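Long-range contacts in 4-hydroxy-tetrahydrodipicolinate synthase (Aquifex aeolicus, PDB 2EHH), which probably catalyses the condensation of aspartate semialdehyde with pyruvate to 4-hydroxy-tetrahydrodipicolinate, a step of lysine biosynthesis: residues 7-12 / 26-30; 214-218 / 228-233; 235-239 / 284-288; 245-251 / 271-277; 254-258 / 278-282. All blocks are in the same frame, centred on the assembly; numbering follows the deposited sequence.

Overall arrangement
The five contacts run from the eight-stranded parallel barrel into the C-terminal helices. Contact 1 comes first along the chain, between strand 4-8 with its following loop and helix 20-31. Contact 2 pairs helix 211-223 with helix 226-242, and contact 3, its centre about 14 Å away, uses helix 226-242 again, against helix 275-287. Nested in the loop that contact 3 closes are contact 4, at the loops leading into helices 250-258 and 275-287, and contact 5, between the helices themselves; their centres are about 8 Å apart and their segments alternate along the chain. I10 touches C256, linking contacts 1 and 5. Contacts 2 and 3 also meet a second subunit and contact 4 a third, so this C-terminal region packs on the barrel and also borders two other subunits.

Contact 1: residues 7-12 / 26-30; sequences VALITP and LIEFH
V7 holds CG1 between its backbone N and carbonyl carbon (chi1 61°), while H30 swings its ring to the side remote from its own carbonyl carbon (chi1 -75°), and these two settings put a methyl squarely over an imidazole. V7 CG1 sits 3.7 Å from the centroid of the H30 ring, only 11° off the normal, a CH-pi contact; F29 CD2 lies toward the rim of the opposite face. L9 slides past the same ring obliquely, its CD1 coming to 3.4 Å from H30 CE1. The imidazole is also fixed to its own helix: H30 ND1 donates to L26 O at 3.1 Å, and H30 N reaches that oxygen at 3.2 Å from the other face of the carbonyl plane. H30 NE2 adds a weak bond to N207 O. Replacing H30 with an alanine would probably leave V7 CG1 facing a gap, N207 O without this weak donor and L26 O with the backbone donor alone. Further along, L26 CD2 meets P12 CG tip to tip at a tight 3.5 Å, and I10 CG1 crosses it at 3.7 Å. The contact lies between the first strand of the TIM barrel, with the loop that follows it, and helix 20-31. I38 of the adjacent strand 37-40 touches V7, L9 and H30, P211 of helix 211-223 lies beside H30, and I10 rests on V252 and C256 of helix 250-258.

Contact 2: residues 214-218 / 228-233; sequences VKELI and RAREIH
The R228 guanidinium is shared by two carboxylates: NH2 spans to E216 OE2 of the facing helix at 3.2 Å, and NH1 pairs with E231 OE2 at 3.0 Å within its own helix. The setting is an antiparallel helical hairpin, in which helix 211-223, following the last barrel strand, turns back into helix 226-242; over these short segments the axes pass 8.9 Å apart at 155°. The E216 carboxylate is turned 32° from the guanidinium plane, and I232 backs the group, its CG1 standing 3.8 Å above that plane, over the centre. L217 carries CG anti to its backbone N (chi1 176°), which sends the isobutyl group across toward A229. The CA atoms of L217 and A229 come to 5.2 Å, an approach that the small side chain of A229 probably permits. L217 CB meets I232 CG2 at 3.6 Å, and the other arm of I232 places CD1 3.5 Å from E216 C, so one branched side chain rests on both the backbone and a side chain of the opposite helix. H233 offers its CB to L217; its ring turns away, and NE2 bonds to S171 OG of the second subunit, so the hairpin borders a subunit interface. A229 O accepts the backbone N-H of H233, with L217 CD2 as a close van der Waals neighbour of that oxygen at 3.1 Å.

Contact 3: residues 235-239 / 284-288; sequences YLHDL and VLKKY
The Y235 ring takes the edge of Y288 on one face, with Y288 CE1 poised 3.7 Å above its plane toward the rim; at the edge of the Y288 ring, in its own plane, lie Y235 O and V284 CG1. This is a T-shaped (edge-to-face) stack, centroids 5.2 Å apart and planes at 83°, joining helices 226-242 and 275-287 of the C-terminal helical region. Y288 follows the last turn of its helix, and with CG anti to its carbonyl carbon (chi1 -77°) its ring reaches a kink in the other. There the backbone N of L239, which in a regular helix would bond to Y235 O, has the phenol oxygen in between. Y288 OH donates to Y235 O at 2.6 Å, in the carbonyl plane and on a lone pair, and accepts from L239 N at 3.1 Å with an N-H...O angle of 142°. One hydroxyl thus stands in for the missing helical bond, and these two bonds fix its place. A phenylalanine at Y288 could keep the stack but would probably leave Y235 O and L239 N at the kink without their shared partner. D238 CB also touches the hydroxyl, at 3.4 Å, while H237 and D238 meet S171 and K175 of the second subunit. Beside these bonds the packing is apolar: L239 CB lies 3.6 Å from Y288 CE2, and L239 CD1 is 4.0 Å from L285 CD2.

Contact 4: residues 245-251 / 271-277; sequences IETNPIP and TEMSPEN
I250 and E272 bring their CA atoms to 6.7 Å where two loops run into helices, the first by way of a cis peptide before P249. Each loop ends in an N-cap, P249 for helix 250-258 and S274 for helix 275-287; S274 OG completes its cap by accepting from N277 N, N-H...O angle 158°. E246 ties the loops together. Its OE2 takes the N-H of S274 at 3.0 Å, nearly straight at 166° and on the syn lone pair, so the carboxylate sits at the start of the second helix, where the helix dipole would probably favour its negative charge. The other oxygen works through a water: the water donates to E246 OE1 at 2.6 Å and to E272 O, and accepts from T271 OG1 at 3.2 Å. Beside this polar bridge M273, bent at chi3 (82°), curls its thioether against 245-251, CE meeting I245 CG2 at 3.5 Å and SD lying 4.0 Å from P251 CA. T271 O is buried here without a polar partner, against the side chain of I250. T247 bonds to K108 of the third subunit, and N248 OD1 to T44, a predicted pyruvate-binding residue, so the first loop lies between a subunit interface and the probable active site. The tightest carbon contact is I250 CG2 against M273 CG, at 3.3 Å.

Contact 5: residues 254-258 / 278-282; sequences TACWM and ENKLR
M258 reaches across to R282 with an extended chain (chi3 172°), laying CE over one face of the guanidinium, 3.8 Å above its plane and toward the rim. R282 meets it by bending at chi3 (-63°), which folds the guanidinium back toward helix 250-258. Here helices 250-258 and 275-287, two C-terminal helices beyond the barrel strands, cross at -57° with segment axes 10.7 Å apart. The same methyl rests on E278, 3.6 Å from its CG. E278 is itself extended, its OE1 coming to 3.2 Å from W257 CZ3. L281 CD2 fits between T254 CG2, at 3.9 Å, and A255 CB. A water donates to T254 OG1, which also bonds to I250 O, and to E278 OE2, 2.8 Å from each. The helices thus touch through carbon contacts and the flanks of charged side chains, with water linking T254 to E278. The charges find partners in K264, for E278 OE1, and the terminal carboxylate of N294, for R282 NH1, probably fixing both side chains and the C-terminus in place.

Contact 1: residues 7-12 / 26-30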
# COMPACT_ATOMS: atom_id res chain seq x y z
N VAL A 7 5.44 -28.73 -8.25
CA VAL A 7 6.21 -27.77 -9.02
C VAL A 7 5.38 -27.01 -10.05
O VAL A 7 4.61 -27.60 -10.81
CB VAL A 7 7.39 -28.48 -9.76
CG1 VAL A 7 6.85 -29.53 -10.72
CG2 VAL A 7 8.22 -27.45 -10.52
N ALA A 8 5.51 -25.68 -10.04
CA ALA A 8 4.82 -24.84 -11.02
C ALA A 8 5.81 -24.92 -12.18
O ALA A 8 6.80 -24.19 -12.22
CB ALA A 8 4.69 -23.41 -10.50
N LEU A 9 5.56 -25.85 -13.09
CA LEU A 9 6.47 -26.09 -14.20
C LEU A 9 6.52 -25.01 -15.27
O LEU A 9 5.50 -24.49 -15.70
CB LEU A 9 6.11 -27.43 -14.86
CG LEU A 9 7.23 -28.15 -15.59
CD1 LEU A 9 8.23 -28.68 -14.57
CD2 LEU A 9 6.65 -29.31 -16.41
N ILE A 10 7.74 -24.68 -15.69
CA ILE A 10 7.94 -23.70 -16.75
C ILE A 10 7.50 -24.39 -18.04
O ILE A 10 7.38 -25.61 -18.08
CB ILE A 10 9.43 -23.34 -16.92
CG1 ILE A 10 10.24 -24.62 -17.17
CG2 ILE A 10 9.94 -22.61 -15.69
CD1 ILE A 10 11.67 -24.38 -17.60
N THR A 11 7.24 -23.61 -19.08
CA THR A 11 6.86 -24.18 -20.38
C THR A 11 8.01 -23.88 -21.35
O THR A 11 8.20 -22.74 -21.77
CB THR A 11 5.57 -23.55 -20.93
OG1 THR A 11 4.49 -23.79 -20.02
CG2 THR A 11 5.22 -24.17 -22.29
N PRO A 12 8.79 -24.91 -21.69
CA PRO A 12 9.93 -24.77 -22.61
C PRO A 12 9.47 -24.32 -24.00
O PRO A 12 8.44 -24.77 -24.50
CB PRO A 12 10.52 -26.18 -22.65
CG PRO A 12 10.15 -26.75 -21.32
CD PRO A 12 8.73 -26.28 -21.15
N LEU A 26 11.47 -32.72 -18.65
CA LEU A 26 11.20 -31.99 -17.42
C LEU A 26 10.29 -32.87 -16.55
O LEU A 26 10.46 -32.96 -15.34
CB LEU A 26 10.50 -30.67 -17.77
CG LEU A 26 11.07 -29.33 -17.30
CD1 LEU A 26 12.59 -29.32 -17.37
CD2 LEU A 26 10.47 -28.22 -18.17
N ILE A 27 9.32 -33.52 -17.19
CA ILE A 27 8.41 -34.39 -16.47
C ILE A 27 9.15 -35.57 -15.84
O ILE A 27 8.92 -35.90 -14.68
CB ILE A 27 7.28 -34.90 -17.40
CG1 ILE A 27 6.40 -33.71 -17.80
CG2 ILE A 27 6.46 -35.97 -16.70
CD1 ILE A 27 5.24 -34.07 -18.72
N GLU A 28 10.04 -36.20 -16.61
CA GLU A 28 10.82 -37.33 -16.10
C GLU A 28 11.71 -36.85 -14.96
O GLU A 28 11.92 -37.55 -13.97
CB GLU A 28 11.67 -37.92 -17.23
CG GLU A 28 10.86 -38.42 -18.41
CD GLU A 28 9.96 -39.59 -18.04
OE1 GLU A 28 8.93 -39.78 -18.72
OE2 GLU A 28 10.28 -40.32 -17.08
N PHE A 29 12.25 -35.64 -15.11
CA PHE A 29 13.11 -35.04 -14.10
C PHE A 29 12.40 -35.05 -12.75
O PHE A 29 12.97 -35.44 -11.73
CB PHE A 29 13.45 -33.60 -14.52
CG PHE A 29 14.27 -32.84 -13.51
CD1 PHE A 29 15.55 -33.26 -13.15
CD2 PHE A 29 13.77 -31.67 -12.94
CE1 PHE A 29 16.32 -32.52 -12.26
CE2 PHE A 29 14.54 -30.92 -12.05
CZ PHE A 29 15.81 -31.35 -11.71
N HIS A 30 11.14 -34.64 -12.74
CA HIS A 30 10.39 -34.60 -11.50
C HIS A 30 9.94 -35.96 -11.00
O HIS A 30 9.83 -36.17 -9.79
CB HIS A 30 9.21 -33.64 -11.61
CG HIS A 30 9.62 -32.21 -11.57
ND1 HIS A 30 9.81 -31.45 -12.70
CD2 HIS A 30 10.02 -31.44 -10.53
CE1 HIS A 30 10.31 -30.27 -12.36
NE2 HIS A 30 10.45 -30.24 -11.05

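Contact 2: residues 214-218 / 228-233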
# COMPACT_ATOMS: atom_id res chain seq x y z
N VAL A 214 13.75 -29.15 -1.88
CA VAL A 214 12.44 -28.62 -1.52
C VAL A 214 11.59 -29.74 -0.95
O VAL A 214 10.89 -29.55 0.05
CB VAL A 214 11.72 -28.01 -2.75
CG1 VAL A 214 10.31 -27.61 -2.37
CG2 VAL A 214 12.50 -26.80 -3.26
N LYS A 215 11.66 -30.90 -1.58
CA LYS A 215 10.90 -32.05 -1.11
C LYS A 215 11.26 -32.34 0.34
O LYS A 215 10.39 -32.60 1.17
CB LYS A 215 11.22 -33.28 -1.98
CG LYS A 215 10.57 -34.57 -1.50
CD LYS A 215 9.06 -34.45 -1.42
CE LYS A 215 8.42 -35.76 -0.98
NZ LYS A 215 6.95 -35.63 -0.84
N GLU A 216 12.55 -32.28 0.65
CA GLU A 216 13.02 -32.54 2.01
C GLU A 216 12.46 -31.51 3.00
O GLU A 216 12.12 -31.86 4.13
CB GLU A 216 14.55 -32.51 2.07
CG GLU A 216 15.23 -33.60 1.25
CD GLU A 216 16.75 -33.59 1.38
OE1 GLU A 216 17.42 -34.36 0.66
OE2 GLU A 216 17.26 -32.81 2.21
N LEU A 217 12.38 -30.25 2.58
CA LEU A 217 11.85 -29.21 3.44
C LEU A 217 10.40 -29.57 3.78
O LEU A 217 9.99 -29.53 4.94
CB LEU A 217 11.91 -27.85 2.73
CG LEU A 217 11.33 -26.58 3.39
CD1 LEU A 217 9.82 -26.66 3.40
CD2 LEU A 217 11.86 -26.42 4.80
N ILE A 218 9.64 -29.94 2.75
CA ILE A 218 8.24 -30.31 2.92
C ILE A 218 8.04 -31.52 3.83
O ILE A 218 7.17 -31.50 4.70
CB ILE A 218 7.59 -30.62 1.55
CG1 ILE A 218 7.62 -29.37 0.66
CG2 ILE A 218 6.16 -31.09 1.75
CD1 ILE A 218 6.98 -28.16 1.29
N ARG A 228 14.68 -29.19 11.56
CA ARG A 228 15.22 -29.65 10.29
C ARG A 228 14.66 -28.77 9.17
O ARG A 228 15.37 -28.45 8.21
CB ARG A 228 14.84 -31.11 10.05
CG ARG A 228 15.22 -31.65 8.68
CD ARG A 228 16.71 -31.52 8.38
NE ARG A 228 17.04 -32.11 7.09
CZ ARG A 228 18.16 -31.87 6.42
NH1 ARG A 228 19.08 -31.05 6.92
NH2 ARG A 228 18.37 -32.44 5.24
N ALA A 229 13.40 -28.38 9.29
CA ALA A 229 12.76 -27.52 8.29
C ALA A 229 13.53 -26.20 8.19
O ALA A 229 13.85 -25.74 7.09
CB ALA A 229 11.31 -27.27 8.66
N ARG A 230 13.83 -25.61 9.34
CA ARG A 230 14.58 -24.35 9.36
C ARG A 230 15.96 -24.54 8.72
O ARG A 230 16.46 -23.64 8.04
CB ARG A 230 14.77 -23.85 10.80
CG ARG A 230 13.55 -23.18 11.41
CD ARG A 230 13.92 -22.45 12.71
NE ARG A 230 14.31 -23.37 13.77
CZ ARG A 230 13.46 -24.09 14.50
NH1 ARG A 230 12.15 -24.01 14.29
NH2 ARG A 230 13.92 -24.91 15.44
N GLU A 231 16.57 -25.69 8.95
CA GLU A 231 17.89 -25.95 8.40
C GLU A 231 17.84 -25.89 6.87
O GLU A 231 18.70 -25.27 6.24
CB GLU A 231 18.39 -27.32 8.84
CG GLU A 231 19.89 -27.48 8.77
CD GLU A 231 20.33 -28.91 9.04
OE1 GLU A 231 19.78 -29.53 9.98
OE2 GLU A 231 21.22 -29.40 8.31
N ILE A 232 16.84 -26.53 6.29
CA ILE A 232 16.69 -26.57 4.85
C ILE A 232 16.24 -25.21 4.31
O ILE A 232 16.73 -24.75 3.28
CB ILE A 232 15.67 -27.64 4.44
CG1 ILE A 232 16.13 -29.00 4.96
CG2 ILE A 232 15.53 -27.67 2.92
CD1 ILE A 232 15.09 -30.09 4.82
N HIS A 233 15.30 -24.59 5.02
CA HIS A 233 14.77 -23.28 4.65
C HIS A 233 15.90 -22.25 4.53
O HIS A 233 16.03 -21.58 3.51
CB HIS A 233 13.75 -22.83 5.71
CG HIS A 233 13.32 -21.40 5.58
ND1 HIS A 233 12.33 -20.99 4.70
CD2 HIS A 233 13.72 -20.29 6.23
CE1 HIS A 233 12.15 -19.69 4.83
NE2 HIS A 233 12.98 -19.24 5.75

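Contact 3: residues 235-239 / 284-288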
# COMPACT_ATOMS: atom_id res chain seq x y z
N TYR A 235 19.05 -22.78 4.26
CA TYR A 235 20.07 -23.21 3.31
C TYR A 235 19.61 -22.77 1.92
O TYR A 235 20.39 -22.26 1.12
CB TYR A 235 20.23 -24.74 3.38
CG TYR A 235 21.01 -25.33 2.24
CD1 TYR A 235 20.36 -25.94 1.17
CD2 TYR A 235 22.41 -25.27 2.22
CE1 TYR A 235 21.09 -26.48 0.10
CE2 TYR A 235 23.14 -25.80 1.15
CZ TYR A 235 22.47 -26.41 0.10
OH TYR A 235 23.18 -26.92 -0.96
N LEU A 236 18.32 -22.95 1.66
CA LEU A 236 17.72 -22.61 0.37
C LEU A 236 17.29 -21.14 0.24
O LEU A 236 16.84 -20.73 -0.84
CB LEU A 236 16.50 -23.51 0.15
CG LEU A 236 16.49 -24.60 -0.92
CD1 LEU A 236 17.85 -25.23 -1.09
CD2 LEU A 236 15.45 -25.63 -0.53
N HIS A 237 17.43 -20.36 1.30
CA HIS A 237 16.99 -18.96 1.25
C HIS A 237 17.58 -18.15 0.10
O HIS A 237 16.86 -17.41 -0.57
CB HIS A 237 17.28 -18.24 2.57
CG HIS A 237 16.48 -16.99 2.75
ND1 HIS A 237 15.10 -17.00 2.84
CD2 HIS A 237 16.85 -15.69 2.81
CE1 HIS A 237 14.66 -15.76 2.95
NE2 HIS A 237 15.70 -14.95 2.93
N ASP A 238 18.89 -18.28 -0.14
CA ASP A 238 19.51 -17.54 -1.24
C ASP A 238 18.88 -17.91 -2.58
O ASP A 238 18.71 -17.05 -3.44
CB ASP A 238 21.02 -17.81 -1.29
CG ASP A 238 21.78 -17.09 -0.20
OD1 ASP A 238 21.17 -16.27 0.52
OD2 ASP A 238 23.00 -17.33 -0.07
N LEU A 239 18.53 -19.18 -2.77
CA LEU A 239 17.89 -19.61 -4.01
C LEU A 239 16.49 -19.01 -4.11
O LEU A 239 16.10 -18.49 -5.17
CB LEU A 239 17.79 -21.13 -4.07
CG LEU A 239 17.06 -21.70 -5.30
CD1 LEU A 239 17.87 -21.41 -6.55
CD2 LEU A 239 16.84 -23.20 -5.13
N VAL A 284 24.70 -17.60 -7.74
CA VAL A 284 23.96 -18.27 -6.67
C VAL A 284 23.88 -19.77 -6.95
O VAL A 284 24.14 -20.59 -6.07
CB VAL A 284 22.54 -17.69 -6.51
CG1 VAL A 284 21.74 -18.53 -5.52
CG2 VAL A 284 22.61 -16.25 -6.03
N LEU A 285 23.53 -20.12 -8.19
CA LEU A 285 23.43 -21.54 -8.54
C LEU A 285 24.75 -22.26 -8.28
O LEU A 285 24.76 -23.41 -7.83
CB LEU A 285 23.02 -21.68 -10.00
CG LEU A 285 21.67 -21.07 -10.37
CD1 LEU A 285 21.33 -21.44 -11.81
CD2 LEU A 285 20.58 -21.59 -9.44
N LYS A 286 25.86 -21.58 -8.57
CA LYS A 286 27.18 -22.15 -8.37
C LYS A 286 27.48 -22.40 -6.89
O LYS A 286 28.14 -23.38 -6.54
CB LYS A 286 28.25 -21.23 -8.97
CG LYS A 286 28.26 -21.25 -10.50
CD LYS A 286 29.09 -20.12 -11.09
CE LYS A 286 30.53 -20.16 -10.61
NZ LYS A 286 31.32 -19.04 -11.21
N LYS A 287 27.01 -21.51 -6.02
CA LYS A 287 27.23 -21.67 -4.59
C LYS A 287 26.52 -22.94 -4.12
O LYS A 287 26.92 -23.56 -3.14
CB LYS A 287 26.71 -20.45 -3.82
CG LYS A 287 26.70 -20.64 -2.30
CD LYS A 287 28.10 -20.91 -1.73
CE LYS A 287 28.88 -19.63 -1.47
NZ LYS A 287 28.26 -18.82 -0.38
N TYR A 288 25.46 -23.32 -4.83
CA TYR A 288 24.71 -24.52 -4.49
C TYR A 288 25.33 -25.73 -5.21
O TYR A 288 24.82 -26.85 -5.12
CB TYR A 288 23.24 -24.36 -4.88
CG TYR A 288 22.45 -23.51 -3.92
CD1 TYR A 288 22.13 -23.98 -2.64
CD2 TYR A 288 22.04 -22.22 -4.27
CE1 TYR A 288 21.41 -23.20 -1.74
CE2 TYR A 288 21.32 -21.43 -3.37
CZ TYR A 288 21.01 -21.92 -2.11
OH TYR A 288 20.29 -21.15 -1.22

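Contact 4: residues 245-251 / 271-277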
# COMPACT_ATOMS: atom_id res chain seq x y z
N ILE A 245 14.52 -12.11 -8.46
CA ILE A 245 15.28 -10.88 -8.66
C ILE A 245 14.63 -10.10 -9.81
O ILE A 245 14.78 -8.89 -9.93
CB ILE A 245 16.76 -11.19 -8.96
CG1 ILE A 245 17.57 -9.90 -8.99
CG2 ILE A 245 16.88 -11.95 -10.28
CD1 ILE A 245 19.08 -10.13 -8.96
N GLU A 246 13.90 -10.84 -10.64
CA GLU A 246 13.15 -10.27 -11.75
C GLU A 246 11.84 -11.06 -11.76
O GLU A 246 11.78 -12.16 -11.22
CB GLU A 246 13.89 -10.42 -13.08
CG GLU A 246 14.88 -9.29 -13.36
CD GLU A 246 15.49 -9.34 -14.75
OE1 GLU A 246 14.76 -9.69 -15.70
OE2 GLU A 246 16.69 -9.01 -14.90
N THR A 247 10.80 -10.49 -12.35
CA THR A 247 9.49 -11.14 -12.39
C THR A 247 9.51 -12.63 -12.75
O THR A 247 10.03 -13.02 -13.80
CB THR A 247 8.56 -10.42 -13.39
OG1 THR A 247 8.42 -9.04 -13.02
CG2 THR A 247 7.18 -11.07 -13.42
N ASN A 248 8.95 -13.46 -11.87
CA ASN A 248 8.86 -14.90 -12.13
C ASN A 248 7.97 -15.03 -13.37
O ASN A 248 6.96 -14.33 -13.48
CB ASN A 248 8.21 -15.59 -10.92
CG ASN A 248 7.83 -17.04 -11.21
OD1 ASN A 248 6.66 -17.42 -11.14
ND2 ASN A 248 8.83 -17.86 -11.52
N PRO A 249 8.27 -15.97 -14.28
CA PRO A 249 9.35 -16.96 -14.32
C PRO A 249 10.64 -16.59 -15.06
O PRO A 249 11.36 -17.48 -15.52
CB PRO A 249 8.67 -18.14 -15.00
CG PRO A 249 7.92 -17.42 -16.10
CD PRO A 249 7.34 -16.19 -15.40
N ILE A 250 10.95 -15.31 -15.18
CA ILE A 250 12.18 -14.96 -15.89
C ILE A 250 13.42 -15.62 -15.26
O ILE A 250 14.21 -16.26 -15.96
CB ILE A 250 12.35 -13.43 -16.00
CG1 ILE A 250 11.24 -12.87 -16.90
CG2 ILE A 250 13.72 -13.09 -16.58
CD1 ILE A 250 11.19 -11.36 -16.99
N PRO A 251 13.60 -15.48 -13.94
CA PRO A 251 14.78 -16.10 -13.32
C PRO A 251 14.78 -17.63 -13.35
O PRO A 251 15.79 -18.25 -13.69
CB PRO A 251 14.74 -15.56 -11.89
CG PRO A 251 14.08 -14.22 -12.06
CD PRO A 251 12.95 -14.55 -13.00
N THR A 271 10.98 -11.09 -21.11
CA THR A 271 12.29 -10.95 -21.75
C THR A 271 13.40 -11.56 -20.92
O THR A 271 13.22 -11.88 -19.75
CB THR A 271 12.63 -9.46 -21.93
OG1 THR A 271 12.53 -8.79 -20.66
CG2 THR A 271 11.68 -8.81 -22.92
N GLU A 272 14.57 -11.72 -21.54
CA GLU A 272 15.72 -12.27 -20.85
C GLU A 272 16.12 -11.31 -19.74
O GLU A 272 15.79 -10.12 -19.78
CB GLU A 272 16.91 -12.46 -21.81
CG GLU A 272 16.57 -13.23 -23.07
CD GLU A 272 17.80 -13.59 -23.90
OE1 GLU A 272 18.82 -12.87 -23.83
OE2 GLU A 272 17.73 -14.60 -24.64
N MET A 273 16.83 -11.82 -18.74
CA MET A 273 17.29 -11.03 -17.61
C MET A 273 18.33 -10.02 -18.05
O MET A 273 18.89 -10.12 -19.15
CB MET A 273 17.93 -11.93 -16.55
CG MET A 273 16.98 -12.92 -15.90
SD MET A 273 17.87 -14.10 -14.86
CE MET A 273 18.07 -13.15 -13.35
N SER A 274 18.60 -9.04 -17.19
CA SER A 274 19.63 -8.05 -17.49
C SER A 274 20.92 -8.83 -17.24
O SER A 274 20.96 -9.70 -16.37
CB SER A 274 19.53 -6.87 -16.52
OG SER A 274 19.80 -7.28 -15.19
N PRO A 275 21.98 -8.54 -18.01
CA PRO A 275 23.23 -9.27 -17.80
C PRO A 275 23.68 -9.29 -16.34
O PRO A 275 24.12 -10.33 -15.84
CB PRO A 275 24.22 -8.54 -18.72
CG PRO A 275 23.59 -7.19 -18.95
CD PRO A 275 22.13 -7.52 -19.06
N GLU A 276 23.55 -8.16 -15.65
CA GLU A 276 23.95 -8.07 -14.25
C GLU A 276 23.17 -9.07 -13.39
O GLU A 276 23.75 -9.82 -12.62
CB GLU A 276 23.71 -6.65 -13.73
CG GLU A 276 24.52 -5.58 -14.46
CD GLU A 276 23.94 -4.18 -14.29
OE1 GLU A 276 22.74 -3.98 -14.62
OE2 GLU A 276 24.67 -3.28 -13.83
N ASN A 277 21.85 -9.08 -13.54
CA ASN A 277 21.01 -9.99 -12.78
C ASN A 277 21.25 -11.45 -13.17
O ASN A 277 21.29 -12.33 -12.31
CB ASN A 277 19.53 -9.64 -12.97
CG ASN A 277 19.12 -8.42 -12.16
OD1 ASN A 277 18.11 -7.77 -12.45
ND2 ASN A 277 19.89 -8.11 -11.12
O HOH W 1 14.41 -8.76 -18.08

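Contact 5: residues 254-258 / 278-282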
# COMPACT_ATOMS: atom_id res chain seq x y z
N THR A 254 15.46 -19.03 -16.73
CA THR A 254 16.86 -18.79 -17.04
C THR A 254 17.74 -19.81 -16.31
O THR A 254 18.74 -20.29 -16.86
CB THR A 254 17.29 -17.37 -16.61
OG1 THR A 254 16.51 -16.39 -17.31
CG2 THR A 254 18.77 -17.14 -16.93
N ALA A 255 17.37 -20.15 -15.08
CA ALA A 255 18.12 -21.12 -14.30
C ALA A 255 18.06 -22.50 -14.96
O ALA A 255 19.07 -23.21 -15.05
CB ALA A 255 17.58 -21.20 -12.88
N CYS A 256 16.87 -22.88 -15.41
CA CYS A 256 16.68 -24.17 -16.07
C CYS A 256 17.51 -24.21 -17.35
O CYS A 256 18.04 -25.26 -17.72
CB CYS A 256 15.21 -24.41 -16.39
SG CYS A 256 14.16 -24.64 -14.93
N TRP A 257 17.63 -23.07 -18.02
CA TRP A 257 18.42 -22.99 -19.24
C TRP A 257 19.88 -23.25 -18.89
O TRP A 257 20.58 -23.98 -19.59
CB TRP A 257 18.30 -21.61 -19.89
CG TRP A 257 19.40 -21.31 -20.86
CD1 TRP A 257 19.59 -21.87 -22.10
CD2 TRP A 257 20.48 -20.39 -20.67
NE1 TRP A 257 20.73 -21.34 -22.69
CE2 TRP A 257 21.29 -20.43 -21.83
CE3 TRP A 257 20.85 -19.53 -19.62
CZ2 TRP A 257 22.44 -19.65 -21.97
CZ3 TRP A 257 21.99 -18.75 -19.77
CH2 TRP A 257 22.77 -18.81 -20.94
N MET A 258 20.33 -22.65 -17.79
CA MET A 258 21.70 -22.82 -17.33
C MET A 258 21.99 -24.28 -17.00
O MET A 258 23.12 -24.75 -17.16
CB MET A 258 21.96 -21.96 -16.09
CG MET A 258 21.89 -20.46 -16.35
SD MET A 258 22.35 -19.50 -14.91
CE MET A 258 22.39 -17.85 -15.62
N GLU A 278 21.41 -11.71 -14.46
CA GLU A 278 21.66 -13.07 -14.90
C GLU A 278 22.95 -13.61 -14.29
O GLU A 278 23.05 -14.79 -13.99
CB GLU A 278 21.72 -13.14 -16.43
CG GLU A 278 22.07 -14.52 -16.96
CD GLU A 278 21.55 -14.76 -18.37
OE1 GLU A 278 22.16 -15.58 -19.09
OE2 GLU A 278 20.52 -14.16 -18.76
N ASN A 279 23.94 -12.74 -14.11
CA ASN A 279 25.21 -13.16 -13.52
C ASN A 279 25.05 -13.44 -12.03
O ASN A 279 25.70 -14.33 -11.48
CB ASN A 279 26.30 -12.11 -13.74
CG ASN A 279 26.93 -12.19 -15.12
OD1 ASN A 279 27.29 -13.27 -15.58
ND2 ASN A 279 27.07 -11.04 -15.78
N LYS A 280 24.19 -12.66 -11.38
CA LYS A 280 23.93 -12.85 -9.95
C LYS A 280 23.31 -14.24 -9.79
O LYS A 280 23.66 -14.99 -8.89
CB LYS A 280 22.97 -11.78 -9.44
CG LYS A 280 22.72 -11.82 -7.94
CD LYS A 280 23.93 -11.34 -7.15
CE LYS A 280 23.68 -11.39 -5.65
NZ LYS A 280 23.27 -12.76 -5.20
N LEU A 281 22.38 -14.57 -10.69
CA LEU A 281 21.72 -15.86 -10.64
C LEU A 281 22.73 -16.98 -10.81
O LEU A 281 22.75 -17.93 -10.03
CB LEU A 281 20.66 -15.96 -11.74
CG LEU A 281 20.02 -17.34 -11.92
CD1 LEU A 281 19.29 -17.75 -10.64
CD2 LEU A 281 19.05 -17.29 -13.09
N ARG A 282 23.58 -16.87 -11.84
CA ARG A 282 24.58 -17.90 -12.09
C ARG A 282 25.45 -18.12 -10.85
O ARG A 282 25.74 -19.25 -10.48
CB ARG A 282 25.47 -17.53 -13.28
CG ARG A 282 26.54 -18.57 -13.61
CD ARG A 282 27.42 -18.12 -14.76
NE ARG A 282 26.65 -17.96 -15.99
CZ ARG A 282 26.22 -18.97 -16.74
NH1 ARG A 282 26.48 -20.22 -16.38
NH2 ARG A 282 25.52 -18.73 -17.84
O HOH W 2 17.75 -14.54 -19.00